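Local coordinates for protein sulfoquinovosidase (PDB 5AEG) that hydrolyses plant sulfolipids and simple sulfoquinovosides as a retaining family 31 glycoside hydrolase, releasing sulfoquinovose for use as carbon and sulfur source, at residues A[328-333]-A[397-402]; A[428-433]-A[454-459]; A[449-454]-A[465-470]. All coordinates share one frame; numbering follows the deposited sequence.

Contact 1 (A[328-333]-A[397-402]); sequences VQFLAY and LGCGGW
Two neighbouring parallel strands of the family 31 catalytic barrel come together where Leu331 and Ala332 run beside Gly401 and Trp402. Ala332 N donates to Gly401 O at 3.0 Å. One residue earlier on the 397-402 side and two on the other, Gly400 N donates to Phe330 O at 2.7 Å; these bonds come before and after Leu331, and the pairing rests on Ala332 beside Trp402. Room for so close an approach comes from glycine: a beta carbon on Gly400 would collide with Gln329 OE1, which already lies 3.2 Å from Gly400 CA. Next to it, the CD2 methyl of Leu331 lies over the Gly401 backbone, 3.9 Å from Gly401 C. An alanine here would probably leave the Gly401 peptide without its cover of CG and CD2 and open a gap against the strand. Gly401 N is buried here without a hydrogen-bond partner.

The arrangement is a step in the (beta/alpha)8 fold: helix 380-395 ends in a Schellman motif at Gly398, and the chain then turns into the strand that begins near Gly401. A water bridges the two segments, accepting from Phe330 N at 2.9 Å and lying close to Gln329 OE1 and Gly398 O. On the helix side of the sheet, Cys399 SG meets the edge of the Phe330 ring, 5.3 Å from its centroid, and also touches Ala332 CB. The ring is carried there with CG anti to the backbone N (chi1 -178°). Beyond the pairing, Trp402 NE1 bonds to Asn437, and Tyr333 OH reaches the nucleophile Asp405.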
loop_
_atom_site.group_PDB
_atom_site.type_symbol
_atom_site.label_atom_id
_atom_site.label_comp_id
_atom_site.label_asym_id
_atom_site.label_seq_id
_atom_site.Cartn_x
_atom_site.Cartn_y
_atom_site.Cartn_z
ATOM N N VAL A 328 4.911 -19.398 -19.233
ATOM C CA VAL A 328 3.866 -18.359 -19.062
ATOM C C VAL A 328 2.930 -18.855 -17.994
ATOM O O VAL A 328 2.290 -19.933 -18.087
ATOM C CB VAL A 328 3.119 -18.086 -20.372
ATOM C CG1 VAL A 328 2.021 -17.055 -20.251
ATOM C CG2 VAL A 328 4.097 -17.676 -21.455
ATOM N N GLN A 329 2.838 -18.045 -16.958
ATOM C CA GLN A 329 1.885 -18.271 -15.854
ATOM C C GLN A 329 0.544 -17.606 -16.145
ATOM O O GLN A 329 0.467 -16.650 -16.957
ATOM C CB GLN A 329 2.482 -17.680 -14.585
ATOM C CG GLN A 329 3.687 -18.440 -14.043
ATOM C CD GLN A 329 3.296 -19.811 -13.474
ATOM O OE1 GLN A 329 2.262 -19.982 -12.903
ATOM N NE2 GLN A 329 4.087 -20.781 -13.735
ATOM N N PHE A 330 -0.523 -18.113 -15.518
ATOM C CA PHE A 330 -1.842 -17.525 -15.671
ATOM C C PHE A 330 -2.250 -16.954 -14.336
ATOM O O PHE A 330 -2.180 -17.645 -13.283
ATOM C CB PHE A 330 -2.934 -18.561 -16.088
ATOM C CG PHE A 330 -4.265 -17.937 -16.283
ATOM C CD1 PHE A 330 -4.503 -17.157 -17.395
ATOM C CD2 PHE A 330 -5.243 -18.048 -15.328
ATOM C CE1 PHE A 330 -5.732 -16.538 -17.563
ATOM C CE2 PHE A 330 -6.473 -17.417 -15.498
ATOM C CZ PHE A 330 -6.697 -16.660 -16.595
ATOM N N LEU A 331 -2.677 -15.713 -14.374
ATOM C CA LEU A 331 -3.102 -15.020 -13.146
ATOM C C LEU A 331 -4.534 -14.533 -13.235
ATOM O O LEU A 331 -4.993 -14.045 -14.281
ATOM C CB LEU A 331 -2.171 -13.840 -12.820
ATOM C CG LEU A 331 -0.721 -14.100 -12.472
ATOM C CD1 LEU A 331 0.130 -14.253 -13.708
ATOM C CD2 LEU A 331 -0.135 -12.960 -11.625
ATOM N N ALA A 332 -5.246 -14.602 -12.136
ATOM C CA ALA A 332 -6.693 -14.309 -12.119
ATOM C C ALA A 332 -7.048 -13.201 -11.157
ATOM O O ALA A 332 -6.256 -12.315 -10.979
ATOM C CB ALA A 332 -7.459 -15.617 -11.872
ATOM N N TYR A 333 -8.253 -13.183 -10.597
ATOM C CA TYR A 333 -8.762 -12.077 -9.819
ATOM C C TYR A 333 -9.764 -12.631 -8.804
ATOM O O TYR A 333 -10.614 -13.502 -9.164
ATOM C CB TYR A 333 -9.471 -11.061 -10.736
ATOM C CG TYR A 333 -10.148 -9.925 -10.052
ATOM C CD1 TYR A 333 -11.419 -10.084 -9.431
ATOM C CD2 TYR A 333 -9.607 -8.663 -10.031
ATOM C CE1 TYR A 333 -12.015 -9.027 -8.764
ATOM C CE2 TYR A 333 -10.222 -7.596 -9.373
ATOM C CZ TYR A 333 -11.427 -7.794 -8.728
ATOM O OH TYR A 333 -12.045 -6.788 -8.108
ATOM N N LEU A 397 -6.881 -24.915 -10.179
ATOM C CA LEU A 397 -7.014 -24.677 -11.583
ATOM C C LEU A 397 -5.641 -24.499 -12.228
ATOM O O LEU A 397 -5.491 -24.620 -13.440
ATOM C CB LEU A 397 -7.899 -23.466 -11.801
ATOM C CG LEU A 397 -8.170 -22.957 -13.237
ATOM C CD1 LEU A 397 -9.004 -23.887 -14.064
ATOM C CD2 LEU A 397 -8.860 -21.629 -13.192
ATOM N N GLY A 398 -4.607 -24.224 -11.423
ATOM C CA GLY A 398 -3.284 -23.971 -12.034
ATOM C C GLY A 398 -2.865 -22.488 -12.113
ATOM O O GLY A 398 -1.838 -22.155 -12.709
ATOM N N CYS A 399 -3.607 -21.621 -11.457
ATOM C CA CYS A 399 -3.233 -20.186 -11.423
ATOM C C CYS A 399 -1.910 -20.007 -10.752
ATOM O O CYS A 399 -1.651 -20.527 -9.643
ATOM C CB CYS A 399 -4.294 -19.355 -10.722
ATOM S SG CYS A 399 -5.858 -19.251 -11.561
ATOM N N GLY A 400 -1.068 -19.187 -11.381
ATOM C CA GLY A 400 0.185 -18.776 -10.769
ATOM C C GLY A 400 0.154 -17.546 -9.821
ATOM O O GLY A 400 1.155 -17.214 -9.196
ATOM N N GLY A 401 -0.991 -16.892 -9.773
ATOM C CA GLY A 401 -1.219 -15.734 -8.959
ATOM C C GLY A 401 -2.510 -15.096 -9.304
ATOM O O GLY A 401 -3.251 -15.638 -10.143
ATOM N N TRP A 402 -2.786 -13.954 -8.668
ATOM C CA TRP A 402 -4.027 -13.226 -8.939
ATOM C C TRP A 402 -3.956 -11.875 -8.307
ATOM O O TRP A 402 -3.188 -11.683 -7.373
ATOM C CB TRP A 402 -5.282 -13.957 -8.376
ATOM C CG TRP A 402 -5.133 -14.472 -6.937
ATOM C CD1 TRP A 402 -5.436 -13.777 -5.740
ATOM C CD2 TRP A 402 -4.680 -15.742 -6.535
ATOM N NE1 TRP A 402 -5.150 -14.541 -4.666
ATOM C CE2 TRP A 402 -4.732 -15.773 -5.098
ATOM C CE3 TRP A 402 -4.316 -16.909 -7.235
ATOM C CZ2 TRP A 402 -4.347 -16.888 -4.349
ATOM C CZ3 TRP A 402 -3.929 -18.073 -6.466
ATOM C CH2 TRP A 402 -3.968 -18.038 -5.040
HETATM O O HOH W 1 -0.133 -20.624 -14.061
#

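Contact 2 (A[428-433]-A[454-459]); sequences AWPALW and MRAGST
Pro430 presses on Gly457 at the tightest point of this contact, where helix 422-444 lies against the loop that follows strand 451-454. Pro430 CB stands 3.3 Å from Gly457 C and closer than usual to Gly457 CA, while Ala456 CB meets the same proline carbon at 3.9 Å. Toward the strand, between sheet and helix, the Met454 CE methyl comes up obliquely to Trp433, 3.4 Å from CD1. The bend of the methionine chain at chi3 (72°) brings CE there, and SD makes a Met-aromatic contact with the five-membered ring, also oblique. Trp433 NE1 is held by the backbone O of Asp405, the nucleophile, and Arg455, next to Met454, forms salt bridges with Asp405 and Glu408.

The other end is looser. Ala428 and Thr459 are partly exposed; Ala428 O comes no closer than 3.6 Å to Ser458 OG, and Thr459 contributes its carbonyl O, against Ala431 CB, rather than its side chain.

The helix is kinked here. Proline has no N-H to give, and Ala431 N makes no bond to the preceding turn; it donates instead to Ser458 OG at 2.8 Å. A loop serine thus satisfies a backbone donor that the kink releases.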
loop_
_atom_site.group_PDB
_atom_site.type_symbol
_atom_site.label_atom_id
_atom_site.label_comp_id
_atom_site.label_asym_id
_atom_site.label_seq_id
_atom_site.Cartn_x
_atom_site.Cartn_y
_atom_site.Cartn_z
ATOM N N ALA A 428 -9.219 -2.869 10.006
ATOM C CA ALA A 428 -8.526 -4.182 10.083
ATOM C C ALA A 428 -8.846 -5.142 8.935
ATOM O O ALA A 428 -8.217 -6.212 8.793
ATOM C CB ALA A 428 -8.876 -4.862 11.441
ATOM N N TRP A 429 -9.847 -4.786 8.131
ATOM C CA TRP A 429 -10.320 -5.719 7.091
ATOM C C TRP A 429 -9.203 -6.104 6.064
ATOM O O TRP A 429 -9.051 -7.257 5.680
ATOM C CB TRP A 429 -11.505 -5.166 6.305
ATOM C CG TRP A 429 -12.478 -6.212 5.898
ATOM C CD1 TRP A 429 -12.716 -6.679 4.673
ATOM C CD2 TRP A 429 -13.312 -6.988 6.806
ATOM N NE1 TRP A 429 -13.728 -7.665 4.708
ATOM C CE2 TRP A 429 -14.078 -7.884 6.012
ATOM C CE3 TRP A 429 -13.534 -6.929 8.173
ATOM C CZ2 TRP A 429 -15.055 -8.762 6.576
ATOM C CZ3 TRP A 429 -14.485 -7.858 8.780
ATOM C CH2 TRP A 429 -15.251 -8.727 7.957
ATOM N N PRO A 430 -8.425 -5.135 5.604
ATOM C CA PRO A 430 -7.445 -5.518 4.573
ATOM C C PRO A 430 -6.466 -6.607 4.971
ATOM O O PRO A 430 -6.230 -7.581 4.236
ATOM C CB PRO A 430 -6.725 -4.158 4.251
ATOM C CG PRO A 430 -7.742 -3.129 4.577
ATOM C CD PRO A 430 -8.485 -3.674 5.806
ATOM N N ALA A 431 -5.835 -6.498 6.131
ATOM C CA ALA A 431 -4.900 -7.573 6.502
ATOM C C ALA A 431 -5.586 -8.933 6.810
ATOM O O ALA A 431 -4.944 -9.986 6.638
ATOM C CB ALA A 431 -4.074 -7.177 7.641
ATOM N N LEU A 432 -6.861 -8.884 7.210
ATOM C CA LEU A 432 -7.652 -10.110 7.427
ATOM C C LEU A 432 -7.843 -10.813 6.070
ATOM O O LEU A 432 -7.607 -12.027 5.916
ATOM C CB LEU A 432 -8.993 -9.739 8.017
ATOM C CG LEU A 432 -9.876 -10.822 8.618
ATOM C CD1 LEU A 432 -9.078 -11.736 9.561
ATOM C CD2 LEU A 432 -11.017 -10.092 9.370
ATOM N N TRP A 433 -8.202 -10.025 5.062
ATOM C CA TRP A 433 -8.288 -10.507 3.662
ATOM C C TRP A 433 -6.970 -11.001 3.131
ATOM O O TRP A 433 -6.893 -12.079 2.540
ATOM C CB TRP A 433 -8.979 -9.396 2.833
ATOM C CG TRP A 433 -9.033 -9.560 1.360
ATOM C CD1 TRP A 433 -8.812 -8.587 0.456
ATOM C CD2 TRP A 433 -9.451 -10.714 0.627
ATOM N NE1 TRP A 433 -9.077 -9.049 -0.816
ATOM C CE2 TRP A 433 -9.382 -10.382 -0.748
ATOM C CE3 TRP A 433 -9.779 -12.028 0.984
ATOM C CZ2 TRP A 433 -9.666 -11.294 -1.762
ATOM C CZ3 TRP A 433 -10.098 -12.939 -0.021
ATOM C CH2 TRP A 433 -10.033 -12.554 -1.404
ATOM N N MET A 454 -2.078 -7.080 -3.888
ATOM C CA MET A 454 -3.185 -6.367 -3.279
ATOM C C MET A 454 -3.011 -4.901 -3.377
ATOM O O MET A 454 -1.855 -4.394 -3.447
ATOM C CB MET A 454 -3.226 -6.736 -1.731
ATOM C CG MET A 454 -3.362 -8.224 -1.550
ATOM S SD MET A 454 -3.748 -8.684 0.150
ATOM C CE MET A 454 -5.447 -8.148 0.340
ATOM N N ARG A 455 -4.120 -4.152 -3.321
ATOM C CA ARG A 455 -3.992 -2.732 -3.113
ATOM C C ARG A 455 -4.249 -2.282 -1.679
ATOM O O ARG A 455 -3.527 -1.487 -1.164
ATOM C CB ARG A 455 -4.816 -1.882 -4.079
ATOM C CG ARG A 455 -6.331 -1.986 -4.058
ATOM C CD ARG A 455 -6.946 -1.064 -5.156
ATOM N NE ARG A 455 -8.340 -1.535 -5.308
ATOM C CZ ARG A 455 -9.465 -1.021 -4.805
ATOM N NH1 ARG A 455 -9.532 0.105 -4.175
ATOM N NH2 ARG A 455 -10.593 -1.675 -4.940
ATOM N N ALA A 456 -5.348 -2.732 -1.080
ATOM C CA ALA A 456 -5.606 -2.450 0.319
ATOM C C ALA A 456 -4.670 -3.129 1.267
ATOM O O ALA A 456 -4.186 -4.231 0.985
ATOM C CB ALA A 456 -7.058 -2.801 0.654
ATOM N N GLY A 457 -4.427 -2.443 2.400
ATOM C CA GLY A 457 -3.674 -2.972 3.450
ATOM C C GLY A 457 -3.934 -2.439 4.797
ATOM O O GLY A 457 -4.595 -1.432 4.950
ATOM N N SER A 458 -3.406 -3.165 5.803
ATOM C CA SER A 458 -3.468 -2.707 7.163
ATOM C C SER A 458 -2.394 -3.454 7.941
ATOM O O SER A 458 -1.679 -4.274 7.390
ATOM C CB SER A 458 -4.868 -2.974 7.785
ATOM O OG SER A 458 -5.230 -4.349 7.848
ATOM N N THR A 459 -2.246 -3.108 9.212
ATOM C CA THR A 459 -1.251 -3.731 10.082
ATOM C C THR A 459 -1.241 -5.239 9.947
ATOM O O THR A 459 -2.261 -5.869 10.103
ATOM C CB THR A 459 -1.480 -3.289 11.544
ATOM O OG1 THR A 459 -1.372 -1.861 11.654
ATOM C CG2 THR A 459 -0.501 -3.958 12.408
#

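Contact 3 (A[449-454]-A[465-470]); sequences EILFFM and STMMWA
Phe453 and Trp469 form the apolar centre of this contact, the edge of the phenyl ring directed toward the face of the indole, offset, with planes at 86° and centroids 5.8 Å apart. They belong to the seam that closes the TIM barrel: strands 451-454 and 468-469 are joined by one bridge, between Met454 and Met468. Phe453 CD2 approaches Trp469 CE3 at 3.8 Å, and that same indole carbon lies against the Met454 backbone. Trp469 NE1 is held by Asp504, and the ring neighbours the nucleophile Asp405, so the seam lies beside the catalytic centre.

Further along the seam, aliphatic chains take over. Met467, with CG anti to its backbone N (chi1 169°), brings that carbon against Phe453 CB, while Leu451 CD2 rests on Met467 CB, the two side chains crossing obliquely. The side chains of Leu451 and Thr466 slide past each other in opposite directions, CD1 of Leu451 meeting CB of Thr466. Met468, its chain bent at chi2 and chi3, turns its CE methyl back onto Met454 O, at 3.4 Å, and Ser465 OG lies beside Met454 CG.

The backbone holds the seam with two bonds at Met454: its N donates to Met467 O at 3.0 Å, within the carbonyl plane, and its O receives Trp469 N at 2.8 Å, nearly straight at 173°. Met467 O also takes a CA-H contact from Phe453, so two neighbouring residues share one acceptor. At the polar edge Thr466 N is buried without a partner. The hydroxyl of the same residue fares better: Thr466 OG1 donates to Phe452 O at 2.7 Å and sits over the centre of the Phe452 ring, 3.3 Å above its plane.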
loop_
_atom_site.group_PDB
_atom_site.type_symbol
_atom_site.label_atom_id
_atom_site.label_comp_id
_atom_site.label_asym_id
_atom_site.label_seq_id
_atom_site.Cartn_x
_atom_site.Cartn_y
_atom_site.Cartn_z
ATOM N N GLU A 449 5.957 -19.648 -4.792
ATOM C CA GLU A 449 5.628 -20.173 -6.111
ATOM C C GLU A 449 4.458 -19.461 -6.761
ATOM O O GLU A 449 4.418 -19.290 -7.990
ATOM C CB GLU A 449 5.294 -21.708 -6.062
ATOM C CG GLU A 449 6.488 -22.668 -5.947
ATOM C CD GLU A 449 6.030 -24.067 -5.494
ATOM O OE1 GLU A 449 5.134 -24.643 -6.151
ATOM O OE2 GLU A 449 6.498 -24.540 -4.429
ATOM N N ILE A 450 3.455 -19.145 -5.975
ATOM C CA ILE A 450 2.321 -18.343 -6.412
ATOM C C ILE A 450 2.467 -16.922 -5.868
ATOM O O ILE A 450 2.880 -16.718 -4.728
ATOM C CB ILE A 450 0.988 -19.006 -5.932
ATOM C CG1 ILE A 450 0.775 -20.293 -6.756
ATOM C CG2 ILE A 450 -0.242 -18.103 -6.024
ATOM C CD1 ILE A 450 -0.391 -21.160 -6.248
ATOM N N LEU A 451 2.081 -15.955 -6.691
ATOM C CA LEU A 451 2.187 -14.513 -6.303
ATOM C C LEU A 451 0.809 -13.821 -6.409
ATOM O O LEU A 451 0.239 -13.695 -7.522
ATOM C CB LEU A 451 3.286 -13.808 -7.169
ATOM C CG LEU A 451 3.396 -12.399 -6.560
ATOM C CD1 LEU A 451 4.225 -12.218 -5.320
ATOM C CD2 LEU A 451 3.048 -11.207 -7.415
ATOM N N PHE A 452 0.280 -13.398 -5.284
ATOM C CA PHE A 452 -0.901 -12.522 -5.296
ATOM C C PHE A 452 -0.505 -11.087 -4.974
ATOM O O PHE A 452 0.513 -10.811 -4.292
ATOM C CB PHE A 452 -2.051 -13.024 -4.404
ATOM C CG PHE A 452 -1.761 -13.067 -2.990
ATOM C CD1 PHE A 452 -2.030 -11.963 -2.165
ATOM C CD2 PHE A 452 -1.297 -14.229 -2.429
ATOM C CE1 PHE A 452 -1.774 -12.049 -0.788
ATOM C CE2 PHE A 452 -0.999 -14.299 -1.100
ATOM C CZ PHE A 452 -1.256 -13.242 -0.269
ATOM N N PHE A 453 -1.302 -10.169 -5.445
ATOM C CA PHE A 453 -1.001 -8.778 -5.237
ATOM C C PHE A 453 -2.254 -8.057 -4.787
ATOM O O PHE A 453 -3.346 -8.364 -5.305
ATOM C CB PHE A 453 -0.301 -8.141 -6.456
ATOM C CG PHE A 453 -0.985 -8.373 -7.778
ATOM C CD1 PHE A 453 -0.740 -9.512 -8.502
ATOM C CD2 PHE A 453 -1.785 -7.377 -8.331
ATOM C CE1 PHE A 453 -1.394 -9.744 -9.706
ATOM C CE2 PHE A 453 -2.409 -7.568 -9.563
ATOM C CZ PHE A 453 -2.191 -8.751 -10.244
ATOM N N MET A 454 -2.078 -7.080 -3.888
ATOM C CA MET A 454 -3.185 -6.367 -3.279
ATOM C C MET A 454 -3.011 -4.901 -3.377
ATOM O O MET A 454 -1.855 -4.394 -3.447
ATOM C CB MET A 454 -3.226 -6.736 -1.731
ATOM C CG MET A 454 -3.362 -8.224 -1.550
ATOM S SD MET A 454 -3.748 -8.684 0.150
ATOM C CE MET A 454 -5.447 -8.148 0.340
ATOM N N SER A 465 0.706 -9.983 2.787
ATOM C CA SER A 465 0.529 -9.654 1.328
ATOM C C SER A 465 1.879 -9.911 0.653
ATOM O O SER A 465 2.900 -9.273 0.977
ATOM C CB SER A 465 0.108 -8.229 1.087
ATOM O OG SER A 465 0.025 -7.996 -0.301
ATOM N N THR A 466 1.907 -10.811 -0.309
ATOM C CA THR A 466 3.115 -11.124 -0.968
ATOM C C THR A 466 3.597 -10.024 -1.946
ATOM O O THR A 466 4.756 -10.057 -2.387
ATOM C CB THR A 466 2.950 -12.445 -1.777
ATOM O OG1 THR A 466 1.675 -12.444 -2.484
ATOM C CG2 THR A 466 2.923 -13.681 -0.777
ATOM N N MET A 467 2.721 -9.098 -2.298
ATOM C CA MET A 467 3.092 -7.967 -3.193
ATOM C C MET A 467 2.051 -6.923 -3.098
ATOM O O MET A 467 0.827 -7.258 -3.164
ATOM C CB MET A 467 3.176 -8.472 -4.640
ATOM C CG MET A 467 3.287 -7.385 -5.670
ATOM S SD MET A 467 4.812 -6.407 -5.709
ATOM C CE MET A 467 5.908 -7.653 -6.431
ATOM N N MET A 468 2.466 -5.661 -2.927
ATOM C CA MET A 468 1.539 -4.566 -3.014
ATOM C C MET A 468 1.553 -4.013 -4.454
ATOM O O MET A 468 2.576 -3.986 -5.131
ATOM C CB MET A 468 1.810 -3.432 -2.001
ATOM C CG MET A 468 1.932 -3.867 -0.572
ATOM S SD MET A 468 0.533 -4.767 0.029
ATOM C CE MET A 468 -0.851 -3.744 -0.295
ATOM N N TRP A 469 0.369 -3.571 -4.912
ATOM C CA TRP A 469 0.300 -2.729 -6.107
ATOM C C TRP A 469 -0.331 -1.414 -5.734
ATOM O O TRP A 469 -1.205 -1.336 -4.857
ATOM C CB TRP A 469 -0.247 -3.408 -7.361
ATOM C CG TRP A 469 -1.563 -2.941 -7.937
ATOM C CD1 TRP A 469 -1.764 -2.020 -8.938
ATOM C CD2 TRP A 469 -2.872 -3.454 -7.603
ATOM N NE1 TRP A 469 -3.103 -1.889 -9.169
ATOM C CE2 TRP A 469 -3.795 -2.719 -8.327
ATOM C CE3 TRP A 469 -3.332 -4.384 -6.653
ATOM C CZ2 TRP A 469 -5.203 -2.934 -8.207
ATOM C CZ3 TRP A 469 -4.692 -4.611 -6.553
ATOM C CH2 TRP A 469 -5.609 -3.838 -7.279
ATOM N N ALA A 470 0.001 -0.397 -6.521
ATOM C CA ALA A 470 -0.394 0.952 -6.191
ATOM C C ALA A 470 -1.862 1.337 -6.482
ATOM O O ALA A 470 -2.214 2.478 -6.354
ATOM C CB ALA A 470 0.535 1.927 -6.884
#

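Overall arrangement
All three contacts lie in the TIM-barrel domain of the single chain. Contact 1 closes before the others open; contacts 2 and 3 then alternate along the sequence and share Met454. Contacts 1 and 3 have centres about 12 Å apart and touch through strands 401-404 and 451-454, neighbours in one parallel sheet. Contacts 2 and 3 are likewise about 12 Å apart, whereas the centres of contacts 1 and 2 are about 21 Å apart and those two do not touch. Contact 1 pairs successive barrel strands, contact 3 seals the barrel, and contact 2 sets helix 422-444 against a loop, so together they frame the region around Asp405.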